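PDB 3N0U: probable N-glycosylase/DNA lyase from Thermotoga maritima, which is probably a DNA glycosylase of the helix-hairpin-helix clan, with an all-helical fold. Local coordinates for residues 29-34 with 205-210. Residues are numbered along the deposited sequence; the frame is centred on the assembly and turned at random.
Sequences PLVEQR and FDLYLW
Val31 reaches into the angle between Leu207 and Tyr208 and touches both with its two methyls. CG2 sits almost squarely over the middle of the Tyr208 ring, 3.9 Å from the centroid and only 8° off the normal, a clean CH-pi contact. The same methyl also leans on Leu207 CB at 3.9 Å. CG1, placed anti to the backbone N (chi1 173°), lies over the same face but out beyond its rim, 3.8 Å from Tyr208 CE2, with Leu207 CD1 a little farther off. Behind these side chains the axes of segments 29-34 and 205-210 come within 9.8 Å at their closest, their directions 136° apart, about midway between perpendicular and antiparallel. In this all-helical glycosylase the contact packs the middle of the N-terminal helix 13-44 against the C-terminal helix 202-214. Leu207 also touches Phe35 on the longer helix, while Arg24 and Lys28 border Tyr208. The Tyr208 hydroxyl donates to a water at 2.6 Å from OH, lying in the plane of the ring at its edge; the water donates a hydrogen bond to Glu32 OE2, which is also salt-bridged to Lys204. The same CD1 methyl of Leu207 meets the aliphatic CG of Arg34 at 4.2 Å. The arginine chain then bends at chi2 and chi3; NH1 makes a salt bridge to Glu37, while NH2 and NE hydrogen-bond to the carbonyl oxygens of Val217 and Asp218, respectively.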
loop_
_atom_site.group_PDB
_atom_site.type_symbol
_atom_site.label_atom_id
_atom_site.label_comp_id
_atom_site.label_asym_id
_atom_site.label_seq_id
_atom_site.Cartn_x
_atom_site.Cartn_y
_atom_site.Cartn_z
ATOM N N PRO A 29 16.635 7.720 -7.091
ATOM C CA PRO A 29 16.333 7.136 -8.415
ATOM C C PRO A 29 15.401 5.937 -8.321
ATOM O O PRO A 29 14.549 5.730 -9.200
ATOM C CB PRO A 29 17.705 6.722 -8.969
ATOM C CG PRO A 29 18.715 7.328 -8.053
ATOM C CD PRO A 29 18.069 7.679 -6.759
ATOM N N LEU A 30 15.548 5.139 -7.276
ATOM C CA LEU A 30 14.654 3.999 -7.094
ATOM C C LEU A 30 13.237 4.448 -6.780
ATOM O O LEU A 30 12.275 3.882 -7.281
ATOM C CB LEU A 30 15.166 3.098 -5.969
ATOM C CG LEU A 30 16.521 2.428 -6.197
ATOM C CD1 LEU A 30 16.839 1.559 -5.000
ATOM C CD2 LEU A 30 16.508 1.596 -7.473
ATOM N N VAL A 31 13.102 5.431 -5.906
ATOM C CA VAL A 31 11.796 5.973 -5.562
ATOM C C VAL A 31 11.121 6.557 -6.803
ATOM O O VAL A 31 9.950 6.293 -7.053
ATOM C CB VAL A 31 11.933 7.028 -4.455
ATOM C CG1 VAL A 31 10.614 7.746 -4.195
ATOM C CG2 VAL A 31 12.440 6.381 -3.172
ATOM N N GLU A 32 11.865 7.334 -7.585
ATOM C CA GLU A 32 11.269 7.986 -8.741
ATOM C C GLU A 32 10.881 6.965 -9.794
ATOM O O GLU A 32 9.833 7.071 -10.401
ATOM C CB GLU A 32 12.206 9.045 -9.325
ATOM C CG GLU A 32 12.385 10.246 -8.424
ATOM C CD GLU A 32 11.122 11.083 -8.329
ATOM O OE1 GLU A 32 10.487 11.317 -9.393
ATOM O OE2 GLU A 32 10.755 11.494 -7.204
ATOM N N GLN A 33 11.704 5.953 -10.001
ATOM C CA GLN A 33 11.381 4.946 -11.005
ATOM C C GLN A 33 10.165 4.147 -10.569
ATOM O O GLN A 33 9.285 3.833 -11.378
ATOM C CB GLN A 33 12.576 4.032 -11.250
ATOM C CG GLN A 33 13.607 4.694 -12.154
ATOM C CD GLN A 33 15.020 4.203 -11.907
ATOM O OE1 GLN A 33 15.239 3.025 -11.613
ATOM N NE2 GLN A 33 15.988 5.110 -12.015
ATOM N N ARG A 34 10.063 3.869 -9.273
ATOM C CA ARG A 34 8.933 3.090 -8.790
ATOM C C ARG A 34 7.651 3.914 -8.931
ATOM O O ARG A 34 6.616 3.402 -9.366
ATOM C CB ARG A 34 9.168 2.658 -7.348
ATOM C CG ARG A 34 8.103 1.743 -6.795
ATOM C CD ARG A 34 8.080 0.413 -7.520
ATOM N NE ARG A 34 9.219 -0.442 -7.176
ATOM C CZ ARG A 34 10.215 -0.747 -7.998
ATOM N NH1 ARG A 34 10.249 -0.272 -9.239
ATOM N NH2 ARG A 34 11.185 -1.541 -7.567
ATOM N N PHE A 205 7.266 9.692 0.318
ATOM C CA PHE A 205 7.934 9.650 1.616
ATOM C C PHE A 205 7.910 8.228 2.153
ATOM O O PHE A 205 8.897 7.755 2.706
ATOM C CB PHE A 205 7.248 10.604 2.601
ATOM C CG PHE A 205 7.987 10.789 3.882
ATOM C CD1 PHE A 205 9.265 11.313 3.885
ATOM C CD2 PHE A 205 7.411 10.444 5.089
ATOM C CE1 PHE A 205 9.957 11.488 5.069
ATOM C CE2 PHE A 205 8.104 10.632 6.285
ATOM C CZ PHE A 205 9.374 11.159 6.261
ATOM N N ASP A 206 6.785 7.547 1.981
ATOM C CA ASP A 206 6.671 6.147 2.414
ATOM C C ASP A 206 7.808 5.287 1.866
ATOM O O ASP A 206 8.336 4.413 2.565
ATOM C CB ASP A 206 5.345 5.550 1.939
ATOM C CG ASP A 206 5.207 4.094 2.291
ATOM O OD1 ASP A 206 4.862 3.790 3.459
ATOM O OD2 ASP A 206 5.423 3.259 1.396
ATOM N N LEU A 207 8.171 5.503 0.606
ATOM C CA LEU A 207 9.238 4.700 0.000
ATOM C C LEU A 207 10.602 5.034 0.574
ATOM O O LEU A 207 11.435 4.151 0.722
ATOM C CB LEU A 207 9.245 4.837 -1.508
ATOM C CG LEU A 207 7.967 4.336 -2.173
ATOM C CD1 LEU A 207 8.099 4.542 -3.666
ATOM C CD2 LEU A 207 7.713 2.861 -1.849
ATOM N N TYR A 208 10.831 6.296 0.915
ATOM C CA TYR A 208 12.072 6.644 1.596
ATOM C C TYR A 208 12.117 5.965 2.974
ATOM O O TYR A 208 13.156 5.450 3.373
ATOM C CB TYR A 208 12.232 8.167 1.705
ATOM C CG TYR A 208 12.576 8.831 0.394
ATOM C CD1 TYR A 208 13.873 8.840 -0.084
ATOM C CD2 TYR A 208 11.603 9.476 -0.357
ATOM C CE1 TYR A 208 14.190 9.461 -1.282
ATOM C CE2 TYR A 208 11.909 10.088 -1.558
ATOM C CZ TYR A 208 13.211 10.084 -2.003
ATOM O OH TYR A 208 13.546 10.667 -3.188
ATOM N N LEU A 209 10.999 5.969 3.697
ATOM C CA LEU A 209 10.932 5.327 5.014
ATOM C C LEU A 209 11.268 3.844 4.902
ATOM O O LEU A 209 11.981 3.274 5.736
ATOM C CB LEU A 209 9.547 5.494 5.627
ATOM C CG LEU A 209 9.178 6.899 6.110
ATOM C CD1 LEU A 209 7.744 6.900 6.607
ATOM C CD2 LEU A 209 10.111 7.384 7.206
ATOM N N TRP A 210 10.752 3.194 3.869
ATOM C CA TRP A 210 11.013 1.761 3.731
ATOM C C TRP A 210 12.437 1.442 3.299
ATOM O O TRP A 210 12.954 0.369 3.617
ATOM C CB TRP A 210 10.005 1.103 2.790
ATOM C CG TRP A 210 8.844 0.524 3.527
ATOM C CD1 TRP A 210 7.610 1.072 3.695
ATOM C CD2 TRP A 210 8.830 -0.721 4.216
ATOM N NE1 TRP A 210 6.821 0.236 4.445
ATOM C CE2 TRP A 210 7.549 -0.878 4.772
ATOM C CE3 TRP A 210 9.780 -1.728 4.408
ATOM C CZ2 TRP A 210 7.194 -1.996 5.514
ATOM C CZ3 TRP A 210 9.425 -2.845 5.140
ATOM C CH2 TRP A 210 8.143 -2.969 5.687
HETATM O O HOH W 1 11.482 11.554 -4.585
#